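Local coordinates for protein 6-phosphogluconate dehydrogenase NAD-binding (Dyadobacter fermentans, PDB 4GBJ) that probably binds NAD or NADP and acts as an oxidoreductase of the 6-phosphogluconate and 3-hydroxyisobutyrate dehydrogenase type, at residues P19-I23 and V130-V134; E30-W34 and A49-A55; G62-F66 and R148-V153; I181-E186 and W282-A286; R202-Y206 and G223-N229. One frame throughout, in Å; residues are numbered along the deposited sequence.

Interaction 1 of 5, residues P19-I23 and V130-V134; sequences PIAEI and VRAKV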
# COMPACT_ATOMS: atom_id res chain seq x y z
N PRO B 19 -8.95 -16.88 -21.01
CA PRO B 19 -9.61 -15.61 -21.34
C PRO B 19 -8.82 -14.73 -22.30
O PRO B 19 -9.44 -14.04 -23.12
CB PRO B 19 -9.79 -14.92 -19.96
CG PRO B 19 -8.90 -15.68 -19.02
CD PRO B 19 -8.85 -17.07 -19.55
N ILE B 20 -7.48 -14.74 -22.23
CA ILE B 20 -6.71 -13.93 -23.17
C ILE B 20 -6.97 -14.43 -24.59
O ILE B 20 -7.25 -13.61 -25.46
CB ILE B 20 -5.20 -13.93 -22.86
CG1 ILE B 20 -4.93 -13.14 -21.58
CG2 ILE B 20 -4.41 -13.29 -24.02
CD1 ILE B 20 -3.64 -13.37 -20.96
N ALA B 21 -6.92 -15.75 -24.81
CA ALA B 21 -7.13 -16.32 -26.15
C ALA B 21 -8.56 -16.07 -26.66
O ALA B 21 -8.77 -15.82 -27.85
CB ALA B 21 -6.85 -17.82 -26.13
N GLU B 22 -9.55 -16.11 -25.77
CA GLU B 22 -10.94 -15.83 -26.16
C GLU B 22 -11.10 -14.40 -26.74
O GLU B 22 -11.81 -14.20 -27.71
CB GLU B 22 -11.88 -16.03 -24.97
CG GLU B 22 -12.00 -17.49 -24.55
CD GLU B 22 -12.92 -17.78 -23.38
OE1 GLU B 22 -13.12 -16.88 -22.53
OE2 GLU B 22 -13.41 -18.93 -23.29
N ILE B 23 -10.44 -13.42 -26.14
CA ILE B 23 -10.52 -12.05 -26.64
C ILE B 23 -9.83 -11.91 -28.01
O ILE B 23 -10.31 -11.15 -28.85
CB ILE B 23 -9.92 -11.07 -25.60
CG1 ILE B 23 -10.91 -10.88 -24.46
CG2 ILE B 23 -9.54 -9.72 -26.20
CD1 ILE B 23 -10.25 -10.59 -23.16
N VAL B 130 -9.07 -9.44 -16.94
CA VAL B 130 -8.81 -9.75 -18.35
C VAL B 130 -10.11 -9.72 -19.12
O VAL B 130 -10.16 -9.13 -20.20
CB VAL B 130 -8.09 -11.10 -18.57
CG1 VAL B 130 -7.98 -11.43 -20.06
CG2 VAL B 130 -6.71 -11.11 -17.90
N ARG B 131 -11.16 -10.38 -18.58
CA ARG B 131 -12.46 -10.40 -19.24
C ARG B 131 -13.01 -8.99 -19.31
O ARG B 131 -13.52 -8.61 -20.37
CB ARG B 131 -13.44 -11.35 -18.52
CG ARG B 131 -13.04 -12.82 -18.67
CD ARG B 131 -14.09 -13.82 -18.21
NE ARG B 131 -13.64 -15.21 -18.44
CZ ARG B 131 -12.83 -15.90 -17.64
NH1 ARG B 131 -12.38 -15.37 -16.50
NH2 ARG B 131 -12.47 -17.14 -17.96
N ALA B 132 -12.79 -8.18 -18.25
CA ALA B 132 -13.24 -6.79 -18.22
C ALA B 132 -12.26 -5.85 -18.96
O ALA B 132 -12.58 -4.68 -19.12
CB ALA B 132 -13.42 -6.33 -16.78
N LYS B 133 -11.09 -6.35 -19.40
CA LYS B 133 -10.05 -5.61 -20.13
C LYS B 133 -9.54 -4.38 -19.33
O LYS B 133 -9.10 -3.40 -19.94
CB LYS B 133 -10.55 -5.19 -21.53
CG LYS B 133 -10.99 -6.38 -22.40
CD LYS B 133 -11.74 -5.96 -23.64
CE LYS B 133 -12.42 -7.13 -24.31
NZ LYS B 133 -13.40 -6.68 -25.33
N VAL B 134 -9.54 -4.47 -17.96
CA VAL B 134 -9.11 -3.40 -17.04
C VAL B 134 -7.66 -3.64 -16.52
O VAL B 134 -7.16 -2.86 -15.71
CB VAL B 134 -10.08 -3.19 -15.84
CG1 VAL B 134 -11.42 -2.65 -16.31
CG2 VAL B 134 -10.26 -4.46 -15.01
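Val130 is the apolar centre of this contact: its CG1 methyl lies 3.9 Å from Pro19 CB, 3.8 Å from Ile20 CG1 and 3.9 Å from Ile23 CD1, so one short branched side chain fits among three residues of helix 17-26. Pro19 and Ile20 are adjacent, and Ile23 follows one turn later on the same face as Pro19, held by the helical bond from Ile23 N to Pro19 O (3.2 Å). Ile23, with a long branch that can reach across, also brings CD1 to 3.3 Å from the backbone O of Val130, and its CG1 lies 4.0 Å from Lys133 CE, an aliphatic part of that lysine. Lys133, with positive phi, ends the helix of Val130 in a Schellman motif, and its extended chain runs back over Ile23. At the exposed edge the guanidinium of Arg131 places one face over Pro19, with CZ 3.9 Å from Pro19 CB. Glu22 OE1 stands 4.4 Å from Arg131 NE, an attraction of opposite charges too long for a salt bridge; no hydrogen bond joins the segments. Helix 17-26 follows a glycine-rich turn consistent with a Rossmann dinucleotide site. The contact thus sets this helix against the C-terminal turn of the helix that carries Val130, while Ile123 of strand 117-124 touches both Ile20 and Val130, and Leu44 of helix 42-46 touches Ala21 and Glu22 of helix 17-26.

Interaction 2 of 5, residues E30-W34 and A49-A55; sequences ELVVW and ATVVENA
Three backbone hydrogen bonds join the extended residues 31-34 and 50-52, which run parallel: Thr50 N to Leu31 O at 2.9 Å, Val33 N to Thr50 O at 2.8 Å, and Val52 N to Val33 O at 3.2 Å. Thr50 OG1, with chi1 in the p well, gives Leu31 O a second bond at 3.3 Å. The register pairs Val32 with Thr50 (CA to CA 4.7 Å) and Val33 with Val51 (5.0 Å), then widens to 5.8 Å between the CA atoms of Trp34 and Val52. At Glu53 (phi/psi -79/-36) segment 49-55 turns around the indole of Trp34 (chi1 t, chi2 95°): Trp34 NE1 donates to Glu53 O at 3.3 Å, and Ala55 CB sits over the five-membered ring, 3.9 Å from its centroid, as a CH-pi contact. Beta-branched residues suit the extended backbone. Val32 CG2 meets Val52 CG1 at 3.7 Å on the face shared with Thr50; Val33 (m) and Val51 (t) put their CG2 atoms 3.6 Å apart on the other. There small Ala49 brings CB within 4.2 Å of Val33 CG1. The strands belong to a beta-alpha-beta unit through helix 42-46, and strand 31-34 also bonds to strand 8-11, as in a Rossmann fold. Backbone bonds therefore fix the register with little dependence on side-chain identity, whereas the turn after the strand meets one indole through both its N-H donor and its apolar face.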
# COMPACT_ATOMS: atom_id res chain seq x y z
N GLU B 30 -6.74 -15.32 -35.96
CA GLU B 30 -6.75 -16.78 -36.09
C GLU B 30 -5.73 -17.35 -35.09
O GLU B 30 -4.58 -16.88 -35.09
CB GLU B 30 -6.44 -17.16 -37.55
CG GLU B 30 -6.09 -18.62 -37.83
CD GLU B 30 -5.80 -18.92 -39.30
OE1 GLU B 30 -5.18 -18.07 -39.98
OE2 GLU B 30 -6.19 -20.01 -39.76
N LEU B 31 -6.14 -18.31 -34.21
CA LEU B 31 -5.23 -18.91 -33.23
C LEU B 31 -5.05 -20.40 -33.39
O LEU B 31 -6.04 -21.12 -33.51
CB LEU B 31 -5.70 -18.72 -31.76
CG LEU B 31 -5.87 -17.33 -31.15
CD1 LEU B 31 -6.02 -17.44 -29.68
CD2 LEU B 31 -4.74 -16.46 -31.44
N VAL B 32 -3.79 -20.87 -33.22
CA VAL B 32 -3.44 -22.29 -33.16
C VAL B 32 -2.91 -22.45 -31.73
O VAL B 32 -1.91 -21.83 -31.34
CB VAL B 32 -2.53 -22.82 -34.29
CG1 VAL B 32 -1.23 -22.02 -34.42
CG2 VAL B 32 -2.27 -24.31 -34.13
N VAL B 33 -3.68 -23.18 -30.93
CA VAL B 33 -3.46 -23.27 -29.49
C VAL B 33 -2.95 -24.62 -29.07
O VAL B 33 -3.02 -25.61 -29.79
CB VAL B 33 -4.71 -22.88 -28.70
CG1 VAL B 33 -5.24 -21.52 -29.15
CG2 VAL B 33 -5.82 -23.95 -28.76
N TRP B 34 -2.36 -24.63 -27.88
CA TRP B 34 -1.77 -25.81 -27.27
C TRP B 34 -1.75 -25.65 -25.77
O TRP B 34 -1.61 -24.54 -25.24
CB TRP B 34 -0.35 -26.03 -27.78
CG TRP B 34 0.39 -27.18 -27.13
CD1 TRP B 34 0.48 -28.46 -27.60
CD2 TRP B 34 1.20 -27.12 -25.95
NE1 TRP B 34 1.28 -29.21 -26.77
CE2 TRP B 34 1.75 -28.41 -25.76
CE3 TRP B 34 1.51 -26.11 -25.03
CZ2 TRP B 34 2.56 -28.72 -24.67
CZ3 TRP B 34 2.34 -26.41 -23.96
CH2 TRP B 34 2.84 -27.70 -23.78
N ALA B 49 -10.64 -21.16 -33.01
CA ALA B 49 -9.25 -21.62 -32.91
C ALA B 49 -9.04 -23.06 -33.37
O ALA B 49 -9.97 -23.85 -33.34
CB ALA B 49 -8.75 -21.51 -31.46
N THR B 50 -7.79 -23.40 -33.70
CA THR B 50 -7.37 -24.76 -34.07
C THR B 50 -6.45 -25.27 -32.93
O THR B 50 -5.79 -24.47 -32.27
CB THR B 50 -6.72 -24.76 -35.46
OG1 THR B 50 -5.86 -23.62 -35.58
CG2 THR B 50 -7.75 -24.71 -36.58
N VAL B 51 -6.44 -26.58 -32.67
CA VAL B 51 -5.66 -27.20 -31.60
C VAL B 51 -4.63 -28.13 -32.20
O VAL B 51 -4.90 -28.76 -33.22
CB VAL B 51 -6.61 -27.96 -30.63
CG1 VAL B 51 -5.85 -28.87 -29.67
CG2 VAL B 51 -7.46 -26.98 -29.84
N VAL B 52 -3.45 -28.25 -31.56
CA VAL B 52 -2.41 -29.19 -31.98
C VAL B 52 -1.99 -30.03 -30.77
O VAL B 52 -2.15 -29.61 -29.64
CB VAL B 52 -1.18 -28.55 -32.68
CG1 VAL B 52 -1.58 -27.95 -34.03
CG2 VAL B 52 -0.49 -27.52 -31.81
N GLU B 53 -1.46 -31.22 -31.04
CA GLU B 53 -1.03 -32.18 -30.03
C GLU B 53 0.33 -31.82 -29.43
O GLU B 53 0.54 -32.06 -28.24
CB GLU B 53 -0.98 -33.60 -30.64
CG GLU B 53 -0.90 -34.72 -29.62
CD GLU B 53 -1.11 -36.08 -30.23
OE1 GLU B 53 -0.50 -36.35 -31.30
OE2 GLU B 53 -1.88 -36.89 -29.66
N ASN B 54 1.26 -31.27 -30.25
CA ASN B 54 2.61 -30.86 -29.81
C ASN B 54 2.85 -29.37 -30.05
O ASN B 54 2.51 -28.86 -31.11
CB ASN B 54 3.67 -31.69 -30.53
CG ASN B 54 3.55 -33.16 -30.25
OD1 ASN B 54 3.65 -33.60 -29.10
ND2 ASN B 54 3.32 -33.96 -31.27
N ALA B 55 3.42 -28.66 -29.08
CA ALA B 55 3.64 -27.22 -29.18
C ALA B 55 4.40 -26.77 -30.46
O ALA B 55 4.07 -25.72 -31.02
CB ALA B 55 4.39 -26.72 -27.95

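Interaction 3 of 5, residues G62-F66 and R148-V153; sequences GGIVF and RIKPIV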
# COMPACT_ATOMS: atom_id res chain seq x y z
N GLY B 62 8.75 -17.13 -38.59
CA GLY B 62 8.48 -15.71 -38.78
C GLY B 62 7.16 -15.20 -38.23
O GLY B 62 6.90 -14.00 -38.34
N GLY B 63 6.34 -16.07 -37.63
CA GLY B 63 5.06 -15.73 -37.02
C GLY B 63 5.17 -15.24 -35.59
O GLY B 63 6.25 -14.89 -35.12
N ILE B 64 4.03 -15.19 -34.89
CA ILE B 64 3.89 -14.72 -33.51
C ILE B 64 3.50 -15.88 -32.62
O ILE B 64 2.60 -16.65 -32.98
CB ILE B 64 2.83 -13.59 -33.41
CG1 ILE B 64 3.29 -12.33 -34.16
CG2 ILE B 64 2.52 -13.25 -31.94
CD1 ILE B 64 2.14 -11.49 -34.69
N VAL B 65 4.13 -16.01 -31.46
CA VAL B 65 3.72 -17.04 -30.50
C VAL B 65 3.56 -16.37 -29.14
O VAL B 65 4.42 -15.62 -28.73
CB VAL B 65 4.66 -18.28 -30.44
CG1 VAL B 65 6.13 -17.87 -30.20
CG2 VAL B 65 4.18 -19.23 -29.34
N PHE B 66 2.44 -16.57 -28.49
CA PHE B 66 2.22 -16.11 -27.12
C PHE B 66 2.41 -17.29 -26.20
O PHE B 66 1.98 -18.37 -26.58
CB PHE B 66 0.81 -15.55 -26.93
CG PHE B 66 0.57 -14.15 -27.45
CD1 PHE B 66 0.44 -13.08 -26.59
CD2 PHE B 66 0.49 -13.91 -28.82
CE1 PHE B 66 0.26 -11.79 -27.07
CE2 PHE B 66 0.29 -12.62 -29.30
CZ PHE B 66 0.20 -11.57 -28.42
N ARG B 148 5.13 -4.64 -33.41
CA ARG B 148 4.30 -5.63 -34.12
C ARG B 148 3.19 -6.23 -33.22
O ARG B 148 2.12 -6.54 -33.72
CB ARG B 148 5.21 -6.78 -34.60
CG ARG B 148 4.48 -7.83 -35.41
CD ARG B 148 5.45 -8.89 -35.89
NE ARG B 148 4.77 -9.93 -36.65
CZ ARG B 148 5.35 -11.04 -37.08
NH1 ARG B 148 6.63 -11.27 -36.82
NH2 ARG B 148 4.66 -11.93 -37.79
N ILE B 149 3.45 -6.45 -31.94
CA ILE B 149 2.47 -7.14 -31.08
C ILE B 149 1.67 -6.18 -30.22
O ILE B 149 0.64 -6.59 -29.69
CB ILE B 149 3.16 -8.26 -30.22
CG1 ILE B 149 4.21 -7.73 -29.21
CG2 ILE B 149 3.83 -9.28 -31.19
CD1 ILE B 149 3.66 -7.35 -27.79
N LYS B 150 2.08 -4.91 -30.10
CA LYS B 150 1.33 -3.95 -29.29
C LYS B 150 -0.13 -3.86 -29.70
O LYS B 150 -0.99 -3.87 -28.83
CB LYS B 150 1.95 -2.54 -29.30
CG LYS B 150 1.15 -1.55 -28.47
CD LYS B 150 1.95 -0.33 -28.11
CE LYS B 150 1.09 0.72 -27.43
NZ LYS B 150 1.83 1.99 -27.24
N PRO B 151 -0.45 -3.81 -31.01
CA PRO B 151 -1.88 -3.75 -31.40
C PRO B 151 -2.65 -5.02 -31.02
O PRO B 151 -3.85 -4.94 -30.81
CB PRO B 151 -1.83 -3.56 -32.92
CG PRO B 151 -0.42 -3.32 -33.28
CD PRO B 151 0.43 -3.82 -32.19
N ILE B 152 -1.97 -6.18 -30.90
CA ILE B 152 -2.64 -7.40 -30.50
C ILE B 152 -2.99 -7.34 -28.99
O ILE B 152 -4.11 -7.61 -28.62
CB ILE B 152 -1.82 -8.67 -30.83
CG1 ILE B 152 -1.42 -8.72 -32.35
CG2 ILE B 152 -2.64 -9.93 -30.47
CD1 ILE B 152 -0.32 -9.67 -32.65
N VAL B 153 -2.02 -7.01 -28.14
CA VAL B 153 -2.23 -7.04 -26.68
C VAL B 153 -3.18 -5.93 -26.19
O VAL B 153 -3.81 -6.13 -25.17
CB VAL B 153 -0.93 -7.07 -25.87
CG1 VAL B 153 -0.01 -8.15 -26.40
CG2 VAL B 153 -0.22 -5.72 -25.84
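The carbonyl of Gly62 is the polar focus, taking two hydrogen bonds from one guanidinium: Arg148 NH1 and NH2 each donate to Gly62 O at 3.1 Å. The acceptor lies near the guanidinium plane, where the N-H bonds point, at the tip of a fully extended side chain. Gly62 has a positive phi of 76°, easily adopted without CB. Ile64 lies against one face of the guanidinium, CD1 3.6 Å from Arg148 NE, covering with hydrocarbon a surface that carries no N-H. Within the helix, Val153 N bonds to Ile149 O (3.1 Å), Ile152 N bonds weakly to the same oxygen (2.9 Å), and Pro151 has no N-H, consistent with the kink. Ile152 O accepts from Asn155 ND2, and the backbone of Gly62, Gly63 and Ile64 bonds to Leu87, Val92 and Ala9. Beyond the arginine the contact is hydrocarbon: Ile64 CD1 meets Ile152 CD1 at 3.7 Å, Phe66 CZ reaches Ile152 CG2 at 3.9 Å, and Val153 CG1 lies 3.7 Å from Phe66 CE1 at the ring edge. The axis of 148-153 crosses that of strand 64-66 at -48°, 10.9 Å apart; helix 143-153 thus covers the sheet, Ile149 touching strand 92-95 and Ile152 strand 8-11.

Interaction 4 of 5, residues I181-E186 and W282-A286; sequences IACSLE and WGALA
Trp282 presents one face of its indole to Leu185, whose CD1 lies 4.4 Å from CZ2, while Ile181 CG2 comes to 3.5 Å from CH2 and Ala182 CB to 4.1 Å from CZ3. Ile181-Glu186 is alpha-helix; Trp282-Ala286 is a 3-10 segment, with Leu285 N to Trp282 O and Ala286 N to Gly283 O both 3.1 Å. Set Trp282 at chi1 80° and chi2 -62°, Leu185 at m,t and Leu285 at p,p. Leu185 CD1 meets Leu285 CD2 at 3.7 Å and Gly283 CA at 3.9 Å. The nearest CA atoms, Glu186 and Ala286, are 5.2 Å apart. A water donates to Glu186 OE2 (2.6 Å) and Leu285 O (2.9 Å); Arg268 forms a salt bridge with Glu186, whose OE1 also has Glu190 close by. The packing belongs to the helical C-terminal part of this dehydrogenase family, with the Ile181 side chain about 6 Å from that of Lys174, the predicted active-site residue. It joins helix 169-197 to the segment before helix 288-292, between helices 217-228 and 260-274; the second subunit packs on Ile181 and Glu186.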
# COMPACT_ATOMS: atom_id res chain seq x y z
N ILE B 181 2.38 -5.84 -3.47
CA ILE B 181 1.10 -6.43 -3.06
C ILE B 181 1.31 -7.21 -1.75
O ILE B 181 0.53 -7.04 -0.82
CB ILE B 181 0.47 -7.28 -4.14
CG1 ILE B 181 0.04 -6.42 -5.35
CG2 ILE B 181 -0.77 -8.08 -3.54
CD1 ILE B 181 -0.26 -7.29 -6.63
N ALA B 182 2.38 -8.02 -1.69
CA ALA B 182 2.74 -8.84 -0.52
C ALA B 182 3.04 -7.95 0.69
O ALA B 182 2.61 -8.28 1.81
CB ALA B 182 3.93 -9.74 -0.83
N CYS B 183 3.73 -6.82 0.48
CA CYS B 183 3.96 -5.84 1.57
C CYS B 183 2.64 -5.26 2.07
O CYS B 183 2.51 -5.01 3.26
CB CYS B 183 4.88 -4.72 1.12
SG CYS B 183 6.57 -5.22 0.83
N SER B 184 1.70 -5.01 1.18
CA SER B 184 0.38 -4.45 1.56
C SER B 184 -0.34 -5.42 2.43
O SER B 184 -0.93 -5.03 3.43
CB SER B 184 -0.41 -4.10 0.30
OG SER B 184 0.39 -3.20 -0.46
N LEU B 185 -0.30 -6.71 2.07
CA LEU B 185 -0.89 -7.75 2.90
C LEU B 185 -0.26 -7.81 4.29
O LEU B 185 -0.96 -7.93 5.29
CB LEU B 185 -0.72 -9.11 2.24
CG LEU B 185 -1.70 -9.40 1.08
CD1 LEU B 185 -1.12 -10.53 0.18
CD2 LEU B 185 -3.06 -9.79 1.62
N GLU B 186 1.07 -7.76 4.34
CA GLU B 186 1.77 -7.84 5.60
C GLU B 186 1.49 -6.61 6.49
O GLU B 186 1.25 -6.79 7.68
CB GLU B 186 3.29 -8.02 5.35
CG GLU B 186 4.11 -7.88 6.61
CD GLU B 186 3.88 -8.93 7.65
OE1 GLU B 186 4.29 -8.69 8.81
OE2 GLU B 186 3.47 -10.06 7.29
N TRP B 282 -2.60 -17.18 -1.13
CA TRP B 282 -1.32 -16.55 -0.80
C TRP B 282 -1.51 -15.36 0.14
O TRP B 282 -0.59 -15.07 0.88
CB TRP B 282 -0.56 -16.14 -2.06
CG TRP B 282 -1.03 -14.85 -2.67
CD1 TRP B 282 -2.27 -14.58 -3.17
CD2 TRP B 282 -0.21 -13.73 -2.99
NE1 TRP B 282 -2.28 -13.34 -3.74
CE2 TRP B 282 -1.03 -12.79 -3.66
CE3 TRP B 282 1.15 -13.42 -2.78
CZ2 TRP B 282 -0.54 -11.56 -4.11
CZ3 TRP B 282 1.61 -12.18 -3.18
CH2 TRP B 282 0.76 -11.25 -3.81
N GLY B 283 -2.70 -14.76 0.19
CA GLY B 283 -3.05 -13.73 1.15
C GLY B 283 -2.86 -14.16 2.59
O GLY B 283 -2.68 -13.32 3.48
N ALA B 284 -2.89 -15.49 2.86
CA ALA B 284 -2.71 -16.02 4.21
C ALA B 284 -1.34 -15.73 4.77
O ALA B 284 -1.12 -16.00 5.94
CB ALA B 284 -2.99 -17.52 4.24
N LEU B 285 -0.41 -15.10 4.02
CA LEU B 285 0.87 -14.68 4.61
C LEU B 285 0.54 -13.73 5.80
O LEU B 285 1.30 -13.67 6.79
CB LEU B 285 1.79 -13.99 3.58
CG LEU B 285 1.38 -12.58 3.13
CD1 LEU B 285 1.95 -11.50 4.03
CD2 LEU B 285 1.79 -12.33 1.69
N ALA B 286 -0.59 -12.99 5.69
CA ALA B 286 -1.02 -12.03 6.72
C ALA B 286 -1.39 -12.68 8.08
O ALA B 286 -1.45 -11.95 9.08
CB ALA B 286 -2.18 -11.19 6.21
O HOH W 1 1.75 -11.48 8.67

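Interaction 5 of 5, residues R202-Y206 and G223-N229; sequences RQSIY and GKLVASN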
# COMPACT_ATOMS: atom_id res chain seq x y z
N ARG B 202 -11.34 -5.83 13.25
CA ARG B 202 -10.45 -5.75 12.10
C ARG B 202 -11.19 -5.08 10.92
O ARG B 202 -10.64 -4.31 10.14
CB ARG B 202 -9.94 -7.16 11.73
CG ARG B 202 -9.08 -7.84 12.80
CD ARG B 202 -8.87 -9.29 12.44
NE ARG B 202 -7.92 -9.48 11.33
CZ ARG B 202 -6.59 -9.53 11.46
NH1 ARG B 202 -6.02 -9.40 12.64
NH2 ARG B 202 -5.82 -9.74 10.39
N GLN B 203 -12.47 -5.38 10.82
CA GLN B 203 -13.32 -4.85 9.76
C GLN B 203 -13.44 -3.33 9.89
O GLN B 203 -13.42 -2.65 8.87
CB GLN B 203 -14.74 -5.49 9.85
CG GLN B 203 -15.68 -5.09 8.68
CD GLN B 203 -15.22 -5.59 7.32
OE1 GLN B 203 -14.46 -6.56 7.21
NE2 GLN B 203 -15.72 -4.99 6.25
N SER B 204 -13.59 -2.79 11.11
CA SER B 204 -13.77 -1.33 11.29
C SER B 204 -12.50 -0.54 10.94
O SER B 204 -12.61 0.51 10.30
CB SER B 204 -14.24 -0.99 12.71
OG SER B 204 -13.25 -1.23 13.69
N ILE B 205 -11.32 -1.00 11.37
CA ILE B 205 -10.06 -0.34 10.99
C ILE B 205 -9.87 -0.49 9.46
O ILE B 205 -9.45 0.46 8.81
CB ILE B 205 -8.79 -0.80 11.79
CG1 ILE B 205 -7.53 -0.08 11.27
CG2 ILE B 205 -8.55 -2.34 11.73
CD1 ILE B 205 -6.27 -0.27 12.12
N TYR B 206 -10.12 -1.67 8.90
CA TYR B 206 -10.06 -1.89 7.43
C TYR B 206 -10.97 -0.88 6.64
O TYR B 206 -10.53 -0.21 5.71
CB TYR B 206 -10.50 -3.35 7.08
CG TYR B 206 -10.98 -3.54 5.67
CD1 TYR B 206 -10.09 -3.55 4.62
CD2 TYR B 206 -12.34 -3.64 5.38
CE1 TYR B 206 -10.54 -3.65 3.29
CE2 TYR B 206 -12.80 -3.77 4.07
CZ TYR B 206 -11.90 -3.71 3.02
OH TYR B 206 -12.34 -3.87 1.72
N GLY B 223 -7.58 -6.20 1.48
CA GLY B 223 -7.88 -5.82 2.86
C GLY B 223 -9.05 -6.55 3.47
O GLY B 223 -9.04 -6.83 4.66
N LYS B 224 -10.04 -6.87 2.66
CA LYS B 224 -11.22 -7.61 3.12
C LYS B 224 -10.78 -9.02 3.54
O LYS B 224 -11.22 -9.51 4.57
CB LYS B 224 -12.28 -7.64 1.99
CG LYS B 224 -13.68 -8.09 2.42
CD LYS B 224 -14.63 -6.91 2.69
CE LYS B 224 -15.25 -6.38 1.41
NZ LYS B 224 -16.11 -5.18 1.63
N LEU B 225 -9.87 -9.64 2.78
CA LEU B 225 -9.34 -10.97 3.13
C LEU B 225 -8.63 -10.91 4.49
O LEU B 225 -8.86 -11.72 5.36
CB LEU B 225 -8.31 -11.50 2.10
CG LEU B 225 -8.62 -11.51 0.62
CD1 LEU B 225 -7.61 -12.39 -0.12
CD2 LEU B 225 -10.00 -11.98 0.34
N VAL B 226 -7.77 -9.90 4.67
CA VAL B 226 -7.00 -9.76 5.90
C VAL B 226 -7.91 -9.45 7.08
O VAL B 226 -7.71 -9.98 8.16
CB VAL B 226 -5.86 -8.73 5.75
CG1 VAL B 226 -5.03 -8.64 7.05
CG2 VAL B 226 -4.95 -9.12 4.59
N ALA B 227 -8.94 -8.65 6.85
CA ALA B 227 -9.88 -8.29 7.90
C ALA B 227 -10.62 -9.52 8.37
O ALA B 227 -10.70 -9.76 9.55
CB ALA B 227 -10.88 -7.24 7.38
N SER B 228 -11.14 -10.30 7.44
CA SER B 228 -11.90 -11.51 7.82
C SER B 228 -10.94 -12.64 8.20
O SER B 228 -11.34 -13.59 8.86
CB SER B 228 -12.80 -11.92 6.67
OG SER B 228 -12.03 -12.09 5.50
N ASN B 229 -9.68 -12.56 7.76
CA ASN B 229 -8.65 -13.57 8.01
C ASN B 229 -9.13 -14.89 7.44
O ASN B 229 -8.84 -15.92 8.01
CB ASN B 229 -8.32 -13.67 9.52
CG ASN B 229 -6.99 -13.15 9.96
OD1 ASN B 229 -6.05 -12.87 9.18
ND2 ASN B 229 -6.84 -13.13 11.27
O HOH W 2 -13.79 -8.58 5.60
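Arg202, near the start of its helix, reaches across to the C-terminal end of helix 217-228, where carbonyls lack partners from a following turn. Its NE and NH2 both donate to Val226 O, at 3.2 and 2.9 Å, and NE adds a weak bond to Ala227 O at 3.3 Å. These oxygens lie near the guanidinium plane, while NH1 forms a salt bridge with Glu196. Asn229, whose positive phi closes that helix, lays ND2 over one guanidinium face, and its OD1 bonds to Tyr231 OH. Gln203 follows at the partly exposed edge: its OE1 is 3.6 Å from Ala227 CB, and a water donates to Gln203 OE1 (2.7 Å) and Lys224 O (2.9 Å), bridging the helices; its NE2 bonds to Glu207. Ser204 and Ile205 are out of reach of segment 223-229 and pack on Phe163 and Ala176 of the second subunit. One turn on from Arg202, Tyr206 lays its ring over Lys224 CA, with CE1 3.3 Å from both Gly223 C and Lys224 N. A side chain at Gly223 would collide with this ring, so glycine suits the place. Tyr206 CB also meets Ala227 CB at 3.9 Å, and its hydroxyl bonds to Gln220 O. The local axes pass 8.8 Å apart at 154°, an antiparallel helical pair in the all-helical C-terminal part characteristic of this dehydrogenase family.

Overall arrangement
Interactions 1, 2 and 3 belong to the Rossmann-type part of the chain, interactions 4 and 5 to the helical part; the centres of 2 and 5 are 44 Å apart. Interactions 1 and 2 are partly buried; 3, 4 and 5 are buried. Interactions 2 and 3 reach the same sheet, one by strand pairing at its margin, the other by a buried helix on its face. Interaction 1 touches interaction 2 through Ala21 CB and Leu31 CD1, 3.7 Å apart. Interactions 4 and 5 meet at Val226, whose CG2 lies 3.6 Å from Leu185 CD2; both also touch the second subunit. Backbone bonding dominates 2, apolar contact 1 and 4, and arginine-to-carbonyl bonds mark 3 and 5.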